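Local atomic coordinates of AlgW protein (Pseudomonas aeruginosa, PDB entry 7CO3), a protein that probably cleaves proteins as an HtrA-type serine endopeptidase, built from a trypsin-like protease domain followed by a PDZ domain. Residues B[116-121]-B[157-162]; B[121-126]-B[151-156]. The protein carries 1 engineered substitution. All coordinates share one frame; numbering follows the deposited sequence.

Overall arrangement
Contact 1 pairs strand 117-120 with the C-terminal end (157-158) of strand 154-158, neighbours in the antiparallel barrel of the trypsin-like domain. Contact 2 lies at the end of the same pair, setting the N-terminal end (154-156) of the second strand against helix 122-125, which directly follows 117-120 in the chain. They share Asn121, and their centres are about 14 Å apart. Between them the ladder is continued by a probable hydrogen bond from Ala155 N to Thr120 O, 2.9 Å. Contact 2 carries His123 and Asp153, the probable catalytic histidine and aspartate by the pattern of the family. Ala227, an engineered residue, probably stands at the position of the family's nucleophilic serine and touches Asn121 and His123.

Contact 1 of 2, residues B[116-121]-B[157-162]; sequences GYLLTN and LKIDLK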
loop_
_atom_site.group_PDB
_atom_site.type_symbol
_atom_site.label_atom_id
_atom_site.label_comp_id
_atom_site.label_asym_id
_atom_site.label_seq_id
_atom_site.Cartn_x
_atom_site.Cartn_y
_atom_site.Cartn_z
ATOM N N GLY B 116 -31.559 13.599 0.298
ATOM C CA GLY B 116 -30.682 13.805 -0.839
ATOM C C GLY B 116 -29.546 14.796 -0.667
ATOM O O GLY B 116 -29.058 15.325 -1.671
ATOM N N TYR B 117 -29.114 15.069 0.562
ATOM C CA TYR B 117 -27.929 15.882 0.794
ATOM C C TYR B 117 -26.665 15.004 0.795
ATOM O O TYR B 117 -26.659 13.892 1.336
ATOM C CB TYR B 117 -28.038 16.640 2.121
ATOM C CG TYR B 117 -29.106 17.723 2.092
ATOM C CD1 TYR B 117 -29.000 18.799 1.221
ATOM C CD2 TYR B 117 -30.223 17.667 2.931
ATOM C CE1 TYR B 117 -29.970 19.797 1.185
ATOM C CE2 TYR B 117 -31.199 18.682 2.907
ATOM C CZ TYR B 117 -31.064 19.728 2.028
ATOM O OH TYR B 117 -32.016 20.725 1.970
ATOM N N LEU B 118 -25.596 15.524 0.205
ATOM C CA LEU B 118 -24.365 14.767 0.025
ATOM C C LEU B 118 -23.225 15.651 0.435
ATOM O O LEU B 118 -23.241 16.851 0.151
ATOM C CB LEU B 118 -24.163 14.284 -1.430
ATOM C CG LEU B 118 -25.086 13.157 -1.911
ATOM C CD1 LEU B 118 -26.263 13.731 -2.640
ATOM C CD2 LEU B 118 -24.390 12.143 -2.823
ATOM N N LEU B 119 -22.247 15.048 1.108
ATOM C CA LEU B 119 -20.971 15.680 1.386
ATOM C C LEU B 119 -19.900 15.211 0.381
ATOM O O LEU B 119 -19.875 14.038 -0.021
ATOM C CB LEU B 119 -20.540 15.336 2.812
ATOM C CG LEU B 119 -20.747 16.375 3.920
ATOM C CD1 LEU B 119 -20.453 15.763 5.258
ATOM C CD2 LEU B 119 -19.918 17.642 3.697
ATOM N N THR B 120 -19.020 16.131 -0.008
ATOM C CA THR B 120 -17.839 15.844 -0.825
ATOM C C THR B 120 -16.802 16.918 -0.511
ATOM O O THR B 120 -17.039 17.786 0.337
ATOM C CB THR B 120 -18.187 15.797 -2.322
ATOM O OG1 THR B 120 -16.996 15.549 -3.071
ATOM C CG2 THR B 120 -18.801 17.163 -2.804
ATOM N N ASN B 121 -15.638 16.878 -1.186
ATOM C CA ASN B 121 -14.638 17.930 -0.993
ATOM C C ASN B 121 -14.905 19.165 -1.851
ATOM O O ASN B 121 -15.398 19.069 -2.972
ATOM C CB ASN B 121 -13.211 17.468 -1.330
ATOM C CG ASN B 121 -12.638 16.461 -0.340
ATOM O OD1 ASN B 121 -12.030 15.476 -0.746
ATOM N ND2 ASN B 121 -12.839 16.695 0.952
ATOM N N LEU B 157 -23.916 19.079 -1.581
ATOM C CA LEU B 157 -24.695 18.890 -2.786
ATOM C C LEU B 157 -26.081 18.407 -2.374
ATOM O O LEU B 157 -26.265 17.842 -1.294
ATOM C CB LEU B 157 -24.070 17.829 -3.718
ATOM C CG LEU B 157 -22.612 17.945 -4.198
ATOM C CD1 LEU B 157 -22.232 16.705 -5.076
ATOM C CD2 LEU B 157 -22.415 19.238 -4.950
ATOM N N LYS B 158 -27.034 18.584 -3.275
ATOM C CA LYS B 158 -28.411 18.149 -3.096
ATOM C C LYS B 158 -28.882 17.477 -4.370
ATOM O O LYS B 158 -28.655 17.995 -5.467
ATOM C CB LYS B 158 -29.336 19.342 -2.760
ATOM C CG LYS B 158 -30.732 18.944 -2.223
ATOM C CD LYS B 158 -31.724 18.607 -3.344
ATOM C CE LYS B 158 -33.161 18.613 -2.858
ATOM N NZ LYS B 158 -33.296 17.910 -1.552
ATOM N N ILE B 159 -29.560 16.341 -4.218
ATOM C CA ILE B 159 -30.181 15.639 -5.329
ATOM C C ILE B 159 -31.640 15.360 -4.986
ATOM O O ILE B 159 -32.028 15.339 -3.816
ATOM C CB ILE B 159 -29.423 14.339 -5.693
ATOM C CG1 ILE B 159 -29.465 13.281 -4.562
ATOM C CG2 ILE B 159 -27.950 14.673 -6.081
ATOM C CD1 ILE B 159 -28.879 11.899 -4.995
ATOM N N ASP B 160 -32.437 15.143 -6.025
ATOM C CA ASP B 160 -33.871 14.874 -5.928
ATOM C C ASP B 160 -34.107 13.448 -6.415
ATOM O O ASP B 160 -34.222 13.210 -7.619
ATOM C CB ASP B 160 -34.655 15.896 -6.745
ATOM C CG ASP B 160 -36.146 15.603 -6.805
ATOM O OD1 ASP B 160 -36.760 15.423 -5.731
ATOM O OD2 ASP B 160 -36.705 15.571 -7.922
ATOM N N LEU B 161 -34.176 12.505 -5.475
ATOM C CA LEU B 161 -34.264 11.082 -5.788
ATOM C C LEU B 161 -34.884 10.348 -4.605
ATOM O O LEU B 161 -34.664 10.716 -3.447
ATOM C CB LEU B 161 -32.878 10.505 -6.111
ATOM C CG LEU B 161 -32.369 10.594 -7.557
ATOM C CD1 LEU B 161 -31.145 9.725 -7.793
ATOM C CD2 LEU B 161 -33.467 10.201 -8.533
ATOM N N LYS B 162 -35.632 9.291 -4.899
ATOM C CA LYS B 162 -36.436 8.587 -3.906
ATOM C C LYS B 162 -35.718 7.351 -3.375
ATOM O O LYS B 162 -34.865 6.760 -4.047
ATOM C CB LYS B 162 -37.801 8.168 -4.490
ATOM C CG LYS B 162 -37.821 6.752 -5.092
ATOM C CD LYS B 162 -39.217 6.290 -5.555
ATOM C CE LYS B 162 -39.956 5.430 -4.515
ATOM N NZ LYS B 162 -39.665 3.972 -4.641
#
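Leu157 O accepts the backbone N-H of Leu118 (N to O 2.8 Å) and is also approached by the CA-H of Tyr117. Leu157 N returns a nearly straight bond to Leu118 O, 170° at the hydrogen, completing a hydrogen-bonded antiparallel pair. One step along, Tyr117 and Lys158 form the non-hydrogen-bonded pair, and beyond it Gly116 O receives Ile159 N at 2.8 Å as well as the CA-H of Lys158. Gly116 sits in the left-handed region and, lacking a side chain, lets Ile159 O lie 3.6 Å from its CA. On the Tyr117 side of the sheet, Lys158 CG meets ring atom Tyr117 CE1 at 3.6 Å. The lysine chain, bent at chi2 and chi4, brings Lys158 NZ over the face of the Tyr117 ring, 4.9 Å from its centroid, in a cation-pi contact. On the other side, Leu118 CD1 rests on Ile159 CG1 at 3.8 Å, and Thr120 CG2 reaches Leu157 CG, while Thr120 OG1 bonds Ser108 O. The two faces thus differ in chemistry: aliphatic groups pack toward the barrel interior, whereas on the partly exposed aromatic-lysine side the ammonium of Lys158 is bonded to the Glu115 carbonyl and lies over the ring, a weaker, electrostatic contact.

Contact 2 of 2, residues B[121-126]-B[151-156]; sequences NNHVTA and ETDLAV
Asn121 and Leu154 bring the two backbones closest, CA to CA 4.3 Å, where strand 117-120 gives way to helix 122-125 and strand 154-158 begins. Just before that strand, Asp153 has left-handed backbone angles and, with Leu154, faces Asp149 in a G1 beta bulge. Its carbonyl meets the start of the helix: Asp153 O accepts Asn121 ND2 at 3.1 Å, nearly along the C=O axis, and Asn122 N at 3.2 Å from above the carbonyl plane. The CA-H of Asn121 is a further neighbour of the same oxygen. Asn121 ND2 also bonds Thr243 OG1, so this amide ties the bulge to the second barrel's strand 238-245.

The Asp153 carboxylate extends over the same helix end, CG anti to the backbone N (chi1 -161°). Asp153 OD1 accepts the backbone N-H of His123, His123 N to OD1 2.8 Å, and lies 3.3 Å from Asn122 CB. Flat against this carboxylate is the Asn121 amide, stacked with the two planes 22° apart. His123 and Asp153 are probably the histidine and aspartate of a chymotrypsin-like catalytic triad, as in other S1C peptidases; the serine position would be that of the engineered Ala227, touched by His123 and Asn121. The His123 ring comes up to the carboxylate with its edge, the two planes 39° apart, while the main-chain bond from His123 N fixes the aspartate to the residue bearing that ring.

Farther along, Ala155 CB points to the helix and meets Thr125 OG1 at 3.6 Å. Asn122 CB lies 3.7 Å from Leu154 O. The CB of Leu154 points away from 121-126, and its side chain packs on Ala264 and Val267 of helix 261-274.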
loop_
_atom_site.group_PDB
_atom_site.type_symbol
_atom_site.label_atom_id
_atom_site.label_comp_id
_atom_site.label_asym_id
_atom_site.label_seq_id
_atom_site.Cartn_x
_atom_site.Cartn_y
_atom_site.Cartn_z
ATOM N N ASN B 121 -15.638 16.878 -1.186
ATOM C CA ASN B 121 -14.638 17.930 -0.993
ATOM C C ASN B 121 -14.905 19.165 -1.851
ATOM O O ASN B 121 -15.398 19.069 -2.972
ATOM C CB ASN B 121 -13.211 17.468 -1.330
ATOM C CG ASN B 121 -12.638 16.461 -0.340
ATOM O OD1 ASN B 121 -12.030 15.476 -0.746
ATOM N ND2 ASN B 121 -12.839 16.695 0.952
ATOM N N ASN B 122 -14.493 20.333 -1.334
ATOM C CA ASN B 122 -14.589 21.556 -2.129
ATOM C C ASN B 122 -13.802 21.432 -3.424
ATOM O O ASN B 122 -14.300 21.788 -4.498
ATOM C CB ASN B 122 -14.089 22.780 -1.355
ATOM C CG ASN B 122 -14.236 24.049 -2.164
ATOM O OD1 ASN B 122 -15.272 24.254 -2.809
ATOM N ND2 ASN B 122 -13.199 24.875 -2.179
ATOM N N HIS B 123 -12.568 20.915 -3.351
ATOM C CA HIS B 123 -11.755 20.876 -4.562
ATOM C C HIS B 123 -12.326 19.968 -5.629
ATOM O O HIS B 123 -11.886 20.062 -6.774
ATOM C CB HIS B 123 -10.315 20.471 -4.268
ATOM C CG HIS B 123 -10.145 19.053 -3.808
ATOM N ND1 HIS B 123 -9.839 18.023 -4.676
ATOM C CD2 HIS B 123 -10.106 18.518 -2.557
ATOM C CE1 HIS B 123 -9.659 16.905 -3.982
ATOM N NE2 HIS B 123 -9.827 17.178 -2.695
ATOM N N VAL B 124 -13.291 19.109 -5.307
ATOM C CA VAL B 124 -13.853 18.242 -6.341
ATOM C C VAL B 124 -14.867 18.999 -7.190
ATOM O O VAL B 124 -14.936 18.812 -8.409
ATOM C CB VAL B 124 -14.481 16.987 -5.709
ATOM C CG1 VAL B 124 -15.396 16.257 -6.691
ATOM C CG2 VAL B 124 -13.411 16.036 -5.205
ATOM N N THR B 125 -15.681 19.849 -6.555
ATOM C CA THR B 125 -16.818 20.487 -7.206
ATOM C C THR B 125 -16.606 21.968 -7.471
ATOM O O THR B 125 -17.428 22.576 -8.160
ATOM C CB THR B 125 -18.083 20.324 -6.355
ATOM O OG1 THR B 125 -17.768 20.546 -4.976
ATOM C CG2 THR B 125 -18.687 18.953 -6.522
ATOM N N ALA B 126 -15.549 22.556 -6.926
ATOM C CA ALA B 126 -15.286 23.983 -7.038
ATOM C C ALA B 126 -15.262 24.435 -8.501
ATOM O O ALA B 126 -14.481 23.928 -9.309
ATOM C CB ALA B 126 -13.967 24.304 -6.360
ATOM N N GLU B 151 -12.389 26.620 3.375
ATOM C CA GLU B 151 -11.385 26.624 4.427
ATOM C C GLU B 151 -11.375 25.315 5.199
ATOM O O GLU B 151 -10.474 25.105 6.004
ATOM C CB GLU B 151 -11.569 27.834 5.331
ATOM C CG GLU B 151 -11.633 29.146 4.528
ATOM C CD GLU B 151 -11.003 30.333 5.246
ATOM O OE1 GLU B 151 -9.844 30.219 5.703
ATOM O OE2 GLU B 151 -11.658 31.396 5.324
ATOM N N THR B 152 -12.347 24.429 4.974
ATOM C CA THR B 152 -12.213 23.051 5.433
ATOM C C THR B 152 -12.135 22.055 4.288
ATOM O O THR B 152 -12.143 20.854 4.551
ATOM C CB THR B 152 -13.372 22.653 6.342
ATOM O OG1 THR B 152 -14.580 22.717 5.587
ATOM C CG2 THR B 152 -13.475 23.559 7.572
ATOM N N ASP B 153 -12.133 22.529 3.038
ATOM C CA ASP B 153 -12.250 21.680 1.840
ATOM C C ASP B 153 -13.510 20.820 1.865
ATOM O O ASP B 153 -13.463 19.613 1.584
ATOM C CB ASP B 153 -11.000 20.805 1.656
ATOM C CG ASP B 153 -10.854 20.257 0.221
ATOM O OD1 ASP B 153 -11.623 20.679 -0.681
ATOM O OD2 ASP B 153 -9.980 19.382 0.002
ATOM N N LEU B 154 -14.662 21.429 2.165
ATOM C CA LEU B 154 -15.915 20.677 2.115
ATOM C C LEU B 154 -16.938 21.364 1.222
ATOM O O LEU B 154 -16.886 22.574 0.994
ATOM C CB LEU B 154 -16.508 20.443 3.530
ATOM C CG LEU B 154 -15.641 19.516 4.426
ATOM C CD1 LEU B 154 -16.052 19.555 5.907
ATOM C CD2 LEU B 154 -15.721 18.072 3.917
ATOM N N ALA B 155 -17.874 20.578 0.716
ATOM C CA ALA B 155 -18.957 21.141 -0.070
ATOM C C ALA B 155 -20.168 20.253 0.109
ATOM O O ALA B 155 -20.044 19.070 0.418
ATOM C CB ALA B 155 -18.599 21.283 -1.555
ATOM N N VAL B 156 -21.351 20.851 -0.021
ATOM C CA VAL B 156 -22.615 20.145 0.130
ATOM C C VAL B 156 -23.357 20.212 -1.185
ATOM O O VAL B 156 -23.420 21.275 -1.817
ATOM C CB VAL B 156 -23.476 20.730 1.269
ATOM C CG1 VAL B 156 -24.767 19.987 1.345
ATOM C CG2 VAL B 156 -22.749 20.642 2.589
#